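Local coordinates for putative membrane anchored protein (Corynebacterium diphtheriae, PDB 3LSO) that is of unknown function but is probably held in the corynebacterial membrane, with an elongated chain of beta-rich domains outside it, at residues F230-A235 and S259-A264; I252-S257 and T280-V285; S323-L328 and P409-A414; G425-Q430 and F451-P456. All blocks are in the same frame, centred on the assembly; numbering follows the deposited sequence.

Interaction 1: F230-A235 and S259-A264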
loop_
_atom_site.group_PDB
_atom_site.type_symbol
_atom_site.label_atom_id
_atom_site.label_comp_id
_atom_site.label_asym_id
_atom_site.label_seq_id
_atom_site.Cartn_x
_atom_site.Cartn_y
_atom_site.Cartn_z
ATOM N N PHE B 230 -0.672 14.548 12.417
ATOM C CA PHE B 230 -0.394 14.155 13.778
ATOM C C PHE B 230 0.991 13.561 13.837
ATOM O O PHE B 230 1.424 12.853 12.917
ATOM C CB PHE B 230 -1.375 13.098 14.242
ATOM C CG PHE B 230 -2.779 13.575 14.361
ATOM C CD1 PHE B 230 -3.304 13.907 15.598
ATOM C CD2 PHE B 230 -3.602 13.639 13.248
ATOM C CE1 PHE B 230 -4.629 14.319 15.725
ATOM C CE2 PHE B 230 -4.935 14.065 13.367
ATOM C CZ PHE B 230 -5.441 14.407 14.611
ATOM N N VAL B 231 1.683 13.848 14.927
ATOM C CA VAL B 231 2.947 13.209 15.212
ATOM C C VAL B 231 2.685 12.449 16.491
ATOM O O VAL B 231 2.123 13.007 17.438
ATOM C CB VAL B 231 4.096 14.220 15.401
ATOM C CG1 VAL B 231 5.349 13.498 15.785
ATOM C CG2 VAL B 231 4.349 14.982 14.130
ATOM N N ASN B 232 3.051 11.176 16.497
ATOM C CA ASN B 232 2.795 10.318 17.632
ATOM C C ASN B 232 1.439 10.552 18.264
ATOM O O ASN B 232 1.309 10.725 19.481
ATOM C CB ASN B 232 3.937 10.409 18.638
ATOM C CG ASN B 232 5.129 9.520 18.256
ATOM O OD1 ASN B 232 5.218 8.975 17.147
ATOM N ND2 ASN B 232 6.042 9.364 19.184
ATOM N N HIS B 233 0.436 10.558 17.389
ATOM C CA HIS B 233 -0.996 10.685 17.723
ATOM C C HIS B 233 -1.451 11.977 18.418
ATOM O O HIS B 233 -2.504 12.015 19.083
ATOM C CB HIS B 233 -1.525 9.428 18.433
ATOM C CG HIS B 233 -1.577 8.213 17.550
ATOM N ND1 HIS B 233 -1.911 6.960 18.024
ATOM C CD2 HIS B 233 -1.321 8.058 16.229
ATOM C CE1 HIS B 233 -1.875 6.090 17.032
ATOM N NE2 HIS B 233 -1.520 6.733 15.932
ATOM N N ILE B 234 -0.687 13.046 18.218
ATOM C CA ILE B 234 -1.044 14.360 18.762
ATOM C C ILE B 234 -1.037 15.432 17.654
ATOM O O ILE B 234 -0.100 15.520 16.869
ATOM C CB ILE B 234 -0.125 14.703 19.975
ATOM C CG1 ILE B 234 -0.582 13.898 21.205
ATOM C CG2 ILE B 234 -0.120 16.198 20.264
ATOM C CD1 ILE B 234 0.564 13.337 22.080
ATOM N N ALA B 235 -2.094 16.229 17.589
ATOM C CA ALA B 235 -2.271 17.219 16.523
ATOM C C ALA B 235 -1.041 18.092 16.308
ATOM O O ALA B 235 -0.633 18.846 17.189
ATOM C CB ALA B 235 -3.491 18.083 16.806
ATOM N N SER B 259 11.154 5.976 16.284
ATOM C CA SER B 259 10.174 5.749 15.227
ATOM C C SER B 259 9.048 6.703 15.495
ATOM O O SER B 259 8.367 6.596 16.511
ATOM C CB SER B 259 9.637 4.333 15.239
ATOM O OG SER B 259 10.647 3.437 14.845
ATOM N N LYS B 260 8.872 7.651 14.594
ATOM C CA LYS B 260 7.813 8.616 14.711
ATOM C C LYS B 260 6.641 8.198 13.833
ATOM O O LYS B 260 6.834 7.753 12.704
ATOM C CB LYS B 260 8.346 9.985 14.329
ATOM C CG LYS B 260 9.621 10.336 15.110
ATOM C CD LYS B 260 9.306 10.883 16.493
ATOM C CE LYS B 260 10.555 11.086 17.293
ATOM N NZ LYS B 260 10.241 11.318 18.737
ATOM N N THR B 261 5.427 8.293 14.371
ATOM C CA THR B 261 4.220 7.898 13.655
ATOM C C THR B 261 3.543 9.149 13.134
ATOM O O THR B 261 3.127 10.010 13.903
ATOM C CB THR B 261 3.261 7.158 14.575
ATOM O OG1 THR B 261 3.837 5.904 14.959
ATOM C CG2 THR B 261 2.018 6.854 13.860
ATOM N N ILE B 262 3.468 9.262 11.819
ATOM C CA ILE B 262 2.814 10.390 11.202
ATOM C C ILE B 262 1.444 9.935 10.756
ATOM O O ILE B 262 1.290 8.861 10.141
ATOM C CB ILE B 262 3.607 10.915 9.997
ATOM C CG1 ILE B 262 5.092 11.081 10.351
ATOM C CG2 ILE B 262 3.023 12.223 9.485
ATOM C CD1 ILE B 262 5.361 12.021 11.539
ATOM N N THR B 263 0.443 10.748 11.091
ATOM C CA THR B 263 -0.925 10.465 10.703
ATOM C C THR B 263 -1.474 11.680 9.990
ATOM O O THR B 263 -1.214 12.824 10.412
ATOM C CB THR B 263 -1.777 10.083 11.915
ATOM O OG1 THR B 263 -1.144 8.988 12.603
ATOM C CG2 THR B 263 -3.163 9.648 11.473
ATOM N N ALA B 264 -2.181 11.436 8.886
ATOM C CA ALA B 264 -2.852 12.485 8.121
ATOM C C ALA B 264 -4.331 12.186 8.147
ATOM O O ALA B 264 -4.744 11.025 7.952
ATOM C CB ALA B 264 -2.356 12.517 6.691
HETATM O O HOH W 1 0.488 10.368 14.612
#
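Strand 258-267 runs antiparallel to the end of strand 226-231, and its T261 receives the turn that follows. The close part is the backbone. F230 and T263 form a hydrogen-bonded pair: F230 N reaches T263 O at 2.7 Å, and T263 N returns to a lone pair of F230 O. Two residues on, N232 N donates to T261 O at 2.8 Å. The N232 side chain folds back, CG beside its own backbone N (chi1 -82°), so that OD1 takes T261 N at 2.9 Å, almost along the amide C=O axis; the side-chain oxygen stands in for a strand carbonyl where the turn leaves the sheet. On one face F230 CB meets T263 CB at 3.8 Å. On the other, partly exposed at V231, packing is loose: V231 CG2 lies beside I262 CD1 at 4.1 Å. A water under the turn accepts from H233 N and donates to T261 O and T263 OG1. The H233 ring crosses T261 and T263 obliquely, T263 OG1 at its edge; its NE2 and T263 OG1 share E279 OE2. A type I' turn from V231 to I234 closes this two-residue beta hairpin, whose strand 234-241 is outermost in the sheet.

Interaction 2: I252-S257 and T280-V285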
loop_
_atom_site.group_PDB
_atom_site.type_symbol
_atom_site.label_atom_id
_atom_site.label_comp_id
_atom_site.label_asym_id
_atom_site.label_seq_id
_atom_site.Cartn_x
_atom_site.Cartn_y
_atom_site.Cartn_z
ATOM N N ILE B 252 8.039 19.862 9.663
ATOM C CA ILE B 252 8.159 19.682 11.119
ATOM C C ILE B 252 9.588 19.478 11.614
ATOM O O ILE B 252 10.438 18.966 10.888
ATOM C CB ILE B 252 7.298 18.528 11.611
ATOM C CG1 ILE B 252 7.642 17.247 10.873
ATOM C CG2 ILE B 252 5.813 18.841 11.417
ATOM C CD1 ILE B 252 6.685 16.150 11.226
ATOM N N ILE B 253 9.862 19.874 12.850
ATOM C CA ILE B 253 11.209 19.720 13.390
ATOM C C ILE B 253 11.152 18.763 14.573
ATOM O O ILE B 253 10.463 19.038 15.539
ATOM C CB ILE B 253 11.792 21.091 13.826
ATOM C CG1 ILE B 253 11.870 22.043 12.622
ATOM C CG2 ILE B 253 13.146 20.908 14.469
ATOM C CD1 ILE B 253 12.058 23.531 12.963
ATOM N N PHE B 254 11.855 17.643 14.516
ATOM C CA PHE B 254 11.806 16.723 15.641
ATOM C C PHE B 254 12.732 17.136 16.777
ATOM O O PHE B 254 13.762 17.773 16.563
ATOM C CB PHE B 254 12.132 15.312 15.191
ATOM C CG PHE B 254 11.101 14.720 14.285
ATOM C CD1 PHE B 254 11.334 14.626 12.917
ATOM C CD2 PHE B 254 9.892 14.251 14.792
ATOM C CE1 PHE B 254 10.390 14.080 12.068
ATOM C CE2 PHE B 254 8.932 13.700 13.939
ATOM C CZ PHE B 254 9.185 13.614 12.583
ATOM N N ASP B 255 12.365 16.754 17.994
ATOM C CA ASP B 255 13.172 17.076 19.163
ATOM C C ASP B 255 14.064 15.924 19.575
ATOM O O ASP B 255 15.186 16.146 19.987
ATOM C CB ASP B 255 12.261 17.410 20.327
ATOM C CG ASP B 255 11.564 18.736 20.156
ATOM O OD1 ASP B 255 12.298 19.729 19.953
ATOM O OD2 ASP B 255 10.305 18.769 20.244
ATOM N N THR B 256 13.554 14.697 19.456
ATOM C CA THR B 256 14.205 13.485 19.959
ATOM C C THR B 256 14.154 12.398 18.891
ATOM O O THR B 256 13.207 12.352 18.107
ATOM C CB THR B 256 13.450 12.936 21.210
ATOM O OG1 THR B 256 12.072 12.727 20.888
ATOM C CG2 THR B 256 13.539 13.904 22.404
ATOM N N SER B 257 15.144 11.513 18.859
ATOM C CA SER B 257 15.092 10.385 17.931
ATOM C C SER B 257 14.043 9.335 18.357
ATOM O O SER B 257 13.582 9.331 19.508
ATOM C CB SER B 257 16.488 9.768 17.693
ATOM O OG SER B 257 16.977 9.040 18.797
ATOM N N THR B 280 2.017 6.717 8.334
ATOM C CA THR B 280 3.332 6.149 8.015
ATOM C C THR B 280 4.286 6.269 9.234
ATOM O O THR B 280 3.961 6.944 10.224
ATOM C CB THR B 280 3.909 6.759 6.693
ATOM O OG1 THR B 280 4.837 5.852 6.092
ATOM C CG2 THR B 280 4.603 8.072 6.941
ATOM N N ILE B 281 5.442 5.617 9.178
ATOM C CA ILE B 281 6.381 5.687 10.271
ATOM C C ILE B 281 7.699 6.199 9.766
ATOM O O ILE B 281 8.217 5.652 8.802
ATOM C CB ILE B 281 6.581 4.305 10.898
ATOM C CG1 ILE B 281 5.298 3.873 11.604
ATOM C CG2 ILE B 281 7.763 4.324 11.880
ATOM C CD1 ILE B 281 5.395 2.560 12.336
ATOM N N ILE B 282 8.251 7.227 10.406
ATOM C CA ILE B 282 9.567 7.740 10.042
ATOM C C ILE B 282 10.571 7.480 11.139
ATOM O O ILE B 282 10.387 7.937 12.261
ATOM C CB ILE B 282 9.592 9.240 9.904
ATOM C CG1 ILE B 282 8.625 9.720 8.838
ATOM C CG2 ILE B 282 11.004 9.706 9.507
ATOM C CD1 ILE B 282 8.493 11.264 8.843
ATOM N N PRO B 283 11.665 6.788 10.813
ATOM C CA PRO B 283 12.676 6.634 11.811
ATOM C C PRO B 283 13.461 7.918 11.899
ATOM O O PRO B 283 14.003 8.375 10.893
ATOM C CB PRO B 283 13.572 5.536 11.231
ATOM C CG PRO B 283 12.892 5.067 10.004
ATOM C CD PRO B 283 12.074 6.180 9.545
ATOM N N VAL B 284 13.529 8.501 13.086
ATOM C CA VAL B 284 14.321 9.690 13.266
ATOM C C VAL B 284 15.542 9.380 14.115
ATOM O O VAL B 284 15.434 8.814 15.187
ATOM C CB VAL B 284 13.476 10.798 13.843
ATOM C CG1 VAL B 284 14.314 11.961 14.236
ATOM C CG2 VAL B 284 12.496 11.232 12.811
ATOM N N VAL B 285 16.711 9.732 13.611
ATOM C CA VAL B 285 17.969 9.394 14.258
ATOM C C VAL B 285 18.645 10.687 14.741
ATOM O O VAL B 285 18.324 11.773 14.237
ATOM C CB VAL B 285 18.887 8.651 13.256
ATOM C CG1 VAL B 285 18.370 7.252 12.982
ATOM C CG2 VAL B 285 18.980 9.422 11.949
#
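The backbones of 252-257 and 280-285 stay well apart and converge at one end, where S257 CA comes within 4.8 Å of V285 CA. The 252-257 chain starts as strand and becomes irregular before S257, while 280-285 remains extended throughout, and the two are joined by side chains without forming a beta bridge. F254 and V284 form the heart of the contact. F254 CG sits beside the backbone N (chi1 -67°), which sends the ring inward toward 280-285. V284 CG2 lies over one face of that ring, 3.8 Å from its centroid and 22° off the normal, displaced toward the rim. It is closest to the CD1-CE1 side, with CD1 at 3.6 Å, a CH-pi contact. V284 holds CG1 anti to its backbone N (chi1 171°), turning that second methyl to T256 O at 4.0 Å. At the ring's edge F254 CZ meets I282 CD1 more loosely, at 4.5 Å. The arrangement is that of a beta sandwich: strand 247-253 belongs to one sheet and strand 278-285 to the sheet facing it, and F254 lies in the buried layer between them. V209 of strand 208-214 and the aliphatic part of K260 also touch F254, while I211 packs on I282. At the converging end S257 rests beside V284 and V285, and its OG turns out of the pair to bond I426 N in the following domain.

Interaction 3: S323-L328 and P409-A414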
loop_
_atom_site.group_PDB
_atom_site.type_symbol
_atom_site.label_atom_id
_atom_site.label_comp_id
_atom_site.label_asym_id
_atom_site.label_seq_id
_atom_site.Cartn_x
_atom_site.Cartn_y
_atom_site.Cartn_z
ATOM N N SER B 323 26.875 -6.983 20.970
ATOM C CA SER B 323 28.044 -7.262 20.176
ATOM C C SER B 323 27.817 -6.694 18.787
ATOM O O SER B 323 26.747 -6.868 18.190
ATOM C CB SER B 323 28.255 -8.745 20.091
ATOM O OG SER B 323 27.229 -9.294 19.293
ATOM N N VAL B 324 28.825 -6.016 18.280
ATOM C CA VAL B 324 28.697 -5.267 17.059
ATOM C C VAL B 324 29.802 -5.699 16.126
ATOM O O VAL B 324 30.901 -6.041 16.552
ATOM C CB VAL B 324 28.838 -3.751 17.329
ATOM C CG1 VAL B 324 28.907 -2.998 16.053
ATOM C CG2 VAL B 324 27.672 -3.264 18.147
ATOM N N SER B 325 29.510 -5.665 14.845
ATOM C CA SER B 325 30.488 -5.953 13.832
ATOM C C SER B 325 30.358 -4.863 12.789
ATOM O O SER B 325 29.256 -4.386 12.519
ATOM C CB SER B 325 30.155 -7.308 13.221
ATOM O OG SER B 325 31.134 -7.680 12.282
ATOM N N ALA B 326 31.469 -4.444 12.205
ATOM C CA ALA B 326 31.411 -3.426 11.126
ATOM C C ALA B 326 32.403 -3.784 10.032
ATOM O O ALA B 326 33.568 -4.079 10.329
ATOM C CB ALA B 326 31.690 -2.062 11.665
ATOM N N SER B 327 31.950 -3.783 8.781
ATOM C CA SER B 327 32.793 -4.215 7.689
ATOM C C SER B 327 32.959 -3.101 6.676
ATOM O O SER B 327 31.983 -2.498 6.268
ATOM C CB SER B 327 32.138 -5.396 6.989
ATOM O OG SER B 327 32.244 -6.597 7.711
ATOM N N LEU B 328 34.177 -2.835 6.235
ATOM C CA LEU B 328 34.380 -2.004 5.045
ATOM C C LEU B 328 34.499 -2.918 3.845
ATOM O O LEU B 328 35.263 -3.879 3.871
ATOM C CB LEU B 328 35.653 -1.197 5.199
ATOM C CG LEU B 328 36.192 -0.312 4.088
ATOM C CD1 LEU B 328 37.413 0.317 4.648
ATOM C CD2 LEU B 328 36.573 -1.099 2.807
ATOM N N PRO B 409 35.546 -8.364 2.775
ATOM C CA PRO B 409 35.309 -7.386 3.834
ATOM C C PRO B 409 36.473 -7.249 4.795
ATOM O O PRO B 409 37.051 -8.260 5.190
ATOM C CB PRO B 409 34.129 -7.986 4.586
ATOM C CG PRO B 409 33.418 -8.834 3.599
ATOM C CD PRO B 409 34.504 -9.413 2.764
ATOM N N GLN B 410 36.805 -6.006 5.156
ATOM C CA GLN B 410 37.741 -5.696 6.249
ATOM C C GLN B 410 36.919 -5.398 7.518
ATOM O O GLN B 410 36.245 -4.388 7.600
ATOM C CB GLN B 410 38.610 -4.484 5.901
ATOM C CG GLN B 410 39.246 -4.481 4.497
ATOM C CD GLN B 410 40.239 -5.612 4.267
ATOM O OE1 GLN B 410 39.912 -6.633 3.677
ATOM N NE2 GLN B 410 41.456 -5.424 4.724
ATOM N N THR B 411 36.956 -6.266 8.510
ATOM C CA THR B 411 35.986 -6.219 9.594
ATOM C C THR B 411 36.608 -5.962 10.968
ATOM O O THR B 411 37.616 -6.561 11.351
ATOM C CB THR B 411 35.189 -7.530 9.628
ATOM O OG1 THR B 411 34.570 -7.728 8.352
ATOM C CG2 THR B 411 34.120 -7.502 10.680
ATOM N N VAL B 412 36.004 -5.065 11.721
ATOM C CA VAL B 412 36.322 -4.989 13.116
ATOM C C VAL B 412 35.040 -5.345 13.913
ATOM O O VAL B 412 33.929 -4.957 13.533
ATOM C CB VAL B 412 36.871 -3.615 13.421
ATOM C CG1 VAL B 412 36.097 -2.592 12.666
ATOM C CG2 VAL B 412 36.808 -3.333 14.898
ATOM N N SER B 413 35.184 -6.144 14.958
ATOM C CA SER B 413 34.065 -6.453 15.848
ATOM C C SER B 413 34.441 -6.289 17.306
ATOM O O SER B 413 35.613 -6.388 17.687
ATOM C CB SER B 413 33.528 -7.857 15.600
ATOM O OG SER B 413 34.509 -8.851 15.814
ATOM N N ALA B 414 33.452 -5.996 18.128
ATOM C CA ALA B 414 33.744 -5.739 19.526
ATOM C C ALA B 414 32.476 -5.834 20.332
ATOM O O ALA B 414 31.410 -6.056 19.774
ATOM C CB ALA B 414 34.382 -4.361 19.691
#
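V412 O has the shortest backbone bond of the contact, and two groups grip it: A326 N donates at 2.8 Å, nearly along the C=O axis, and S325 CA adds a weaker CA-H...O contact at 3.6 Å. V412 N returns to A326 O, and V324-A414 and L328-Q410 are likewise doubly bonded; the bond from V324 N to A414 O is almost straight (178°), whereas L328 N approaches Q410 O from above the carbonyl plane. Between these pairs the hydroxyl side chains of S325, S327, T411 and S413 share one partly exposed face. T411 turns OG1 beside its own backbone N (chi1 -57°) and meets S327 OG tip to tip at 2.7 Å, a hydrogen bond in which either oxygen may donate. The second branch, T411 CG2, reaches diagonally across to S325 OG at 3.4 Å. V324, A326, L328, V412 and A414 occupy the other, buried face. Strand 321-329 is flanked by strand 298-303 and strand 410-417 by strand 349-357, completing a four-stranded antiparallel sheet. Its apolar face packs on strands 335-343 and 425-435, with V412 against I340 and M431, and A326 against I342.

Interaction 4: G425-Q430 and F451-P456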
loop_
_atom_site.group_PDB
_atom_site.type_symbol
_atom_site.label_atom_id
_atom_site.label_comp_id
_atom_site.label_asym_id
_atom_site.label_seq_id
_atom_site.Cartn_x
_atom_site.Cartn_y
_atom_site.Cartn_z
ATOM N N GLY B 425 15.293 6.290 21.986
ATOM C CA GLY B 425 15.564 6.739 20.625
ATOM C C GLY B 425 16.242 5.682 19.772
ATOM O O GLY B 425 16.339 4.522 20.178
ATOM N N ILE B 426 16.710 6.099 18.591
ATOM C CA ILE B 426 17.373 5.235 17.661
ATOM C C ILE B 426 18.863 5.606 17.577
ATOM O O ILE B 426 19.230 6.776 17.493
ATOM C CB ILE B 426 16.752 5.341 16.272
ATOM C CG1 ILE B 426 15.344 4.760 16.259
ATOM C CG2 ILE B 426 17.574 4.560 15.288
ATOM C CD1 ILE B 426 14.592 4.957 14.940
ATOM N N TYR B 427 19.714 4.589 17.562
ATOM C CA TYR B 427 21.130 4.764 17.731
ATOM C C TYR B 427 21.776 3.795 16.747
ATOM O O TYR B 427 21.208 2.729 16.500
ATOM C CB TYR B 427 21.516 4.389 19.165
ATOM C CG TYR B 427 20.958 5.275 20.285
ATOM C CD1 TYR B 427 21.659 6.400 20.741
ATOM C CD2 TYR B 427 19.757 4.967 20.908
ATOM C CE1 TYR B 427 21.155 7.210 21.770
ATOM C CE2 TYR B 427 19.238 5.755 21.936
ATOM C CZ TYR B 427 19.943 6.872 22.359
ATOM O OH TYR B 427 19.428 7.637 23.377
HETATM N N MSE B 428 22.916 4.170 16.152
HETATM C CA MSE B 428 23.694 3.283 15.286
HETATM C C MSE B 428 25.117 3.302 15.753
HETATM O O MSE B 428 25.554 4.269 16.382
HETATM C CB MSE B 428 23.752 3.816 13.862
HETATM C CG MSE B 428 22.596 3.474 12.961
HETATM SE SE MSE B 428 22.710 4.644 11.424
HETATM C CE MSE B 428 22.270 6.295 12.318
ATOM N N PHE B 429 25.870 2.272 15.407
ATOM C CA PHE B 429 27.304 2.365 15.547
ATOM C C PHE B 429 27.951 2.950 14.288
ATOM O O PHE B 429 27.359 2.927 13.199
ATOM C CB PHE B 429 27.864 1.003 15.902
ATOM C CG PHE B 429 27.438 0.540 17.248
ATOM C CD1 PHE B 429 28.248 0.722 18.345
ATOM C CD2 PHE B 429 26.193 -0.042 17.436
ATOM C CE1 PHE B 429 27.856 0.310 19.590
ATOM C CE2 PHE B 429 25.790 -0.466 18.709
ATOM C CZ PHE B 429 26.627 -0.284 19.777
ATOM N N GLN B 430 29.152 3.496 14.431
ATOM C CA GLN B 430 29.872 4.015 13.280
ATOM C C GLN B 430 31.148 3.256 13.083
ATOM O O GLN B 430 31.677 2.664 14.036
ATOM C CB GLN B 430 30.214 5.484 13.506
ATOM C CG GLN B 430 28.987 6.392 13.645
ATOM C CD GLN B 430 29.358 7.837 13.904
ATOM O OE1 GLN B 430 30.275 8.134 14.666
ATOM N NE2 GLN B 430 28.647 8.747 13.263
ATOM N N PHE B 451 19.938 0.352 16.648
ATOM C CA PHE B 451 19.073 -0.192 17.677
ATOM C C PHE B 451 18.163 0.885 18.225
ATOM O O PHE B 451 18.489 2.060 18.153
ATOM C CB PHE B 451 19.888 -0.860 18.788
ATOM C CG PHE B 451 20.741 0.092 19.610
ATOM C CD1 PHE B 451 20.222 0.730 20.729
ATOM C CD2 PHE B 451 22.067 0.304 19.291
ATOM C CE1 PHE B 451 20.980 1.566 21.483
ATOM C CE2 PHE B 451 22.838 1.147 20.050
ATOM C CZ PHE B 451 22.291 1.777 21.148
ATOM N N GLU B 452 17.013 0.484 18.754
ATOM C CA GLU B 452 16.099 1.436 19.360
ATOM C C GLU B 452 15.945 1.142 20.831
ATOM O O GLU B 452 15.764 0.003 21.216
ATOM C CB GLU B 452 14.729 1.437 18.670
ATOM C CG GLU B 452 13.943 2.742 18.878
ATOM C CD GLU B 452 12.647 2.860 18.068
ATOM O OE1 GLU B 452 12.498 2.181 17.028
ATOM O OE2 GLU B 452 11.772 3.655 18.487
ATOM N N ILE B 453 16.062 2.181 21.646
ATOM C CA ILE B 453 15.630 2.133 23.026
ATOM C C ILE B 453 14.199 2.585 23.030
ATOM O O ILE B 453 13.923 3.727 22.692
ATOM C CB ILE B 453 16.444 3.093 23.893
ATOM C CG1 ILE B 453 17.929 2.705 23.895
ATOM C CG2 ILE B 453 15.864 3.175 25.294
ATOM C CD1 ILE B 453 18.224 1.326 24.392
ATOM N N ALA B 454 13.285 1.702 23.408
ATOM C CA ALA B 454 11.851 2.006 23.272
ATOM C C ALA B 454 11.428 3.284 23.985
ATOM O O ALA B 454 12.121 3.782 24.877
ATOM C CB ALA B 454 10.974 0.822 23.694
ATOM N N GLY B 455 10.297 3.829 23.550
ATOM C CA GLY B 455 9.775 5.056 24.105
ATOM C C GLY B 455 8.460 4.779 24.789
ATOM O O GLY B 455 8.081 3.619 24.980
ATOM N N PRO B 456 7.745 5.848 25.164
ATOM C CA PRO B 456 6.437 5.690 25.791
ATOM C C PRO B 456 5.381 5.288 24.757
ATOM O O PRO B 456 5.598 5.472 23.551
ATOM C CB PRO B 456 6.150 7.084 26.354
ATOM C CG PRO B 456 6.899 8.020 25.444
ATOM C CD PRO B 456 8.109 7.263 24.963
#
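A beta hairpin made by strands 425-435 and 440-453 is paired here at its open end, away from the connecting turn, and carries an aromatic cluster on one face. G425 pairs with I453 and Y427 with F451, each through two backbone bonds; the shortest runs from F451 N to Y427 O at 2.7 Å, nearly along the C=O axis. G425 takes backbone angles at which a side chain would jam against the preceding carbonyl oxygen. F451 holds CG in the crowded position between its backbone N and carbonyl carbon (chi1 67°), which swings the ring across the hairpin to Y427. Y427 CB lies over one face of the F451 ring, 3.7 Å from its centroid. The two rings are near parallel, planes at 18°, but slid so far apart that they barely overlap. F429 CE2 arrives at the edge of the F451 ring, 3.6 Å from its CE2, with the planes oblique at 45°. F429 and F451 are buried, with V322 and V324 of strand 321-329 in the opposing sheet on F429, while Y427 is partly exposed. Y427 CE2 meets I453 CG1 at 3.9 Å, and its OH bonds A423 O. On the hairpin's other face I426 crosses the extended E452 chain obliquely, CG1 to CG at 3.6 Å; the E452 carboxylate continues to S259 OG, and I426 packs on P283 and V285 of the preceding domain.

Overall arrangement
The contacts follow the chain from one domain into the next. Interactions 1 and 2 alternate along the sequence and lie in the same beta sandwich, centres 10 Å apart; strands 258-267 and 278-285 are neighbours in one sheet, joined by K260 O to I282 N at 2.8 Å. Interactions 3 and 4 come later, in the next domain, 19 Å apart between centres, on facing sheets that meet where V324 CG2 touches F429 CE2. Interaction 4 also borders the earlier domain: its centre is 12 Å from that of interaction 2 and 18 Å from that of interaction 1. Interactions 1 and 3 stay about 19 Å apart at nearest atoms. The hairpin thus couples two consecutive domains of an elongated molecule.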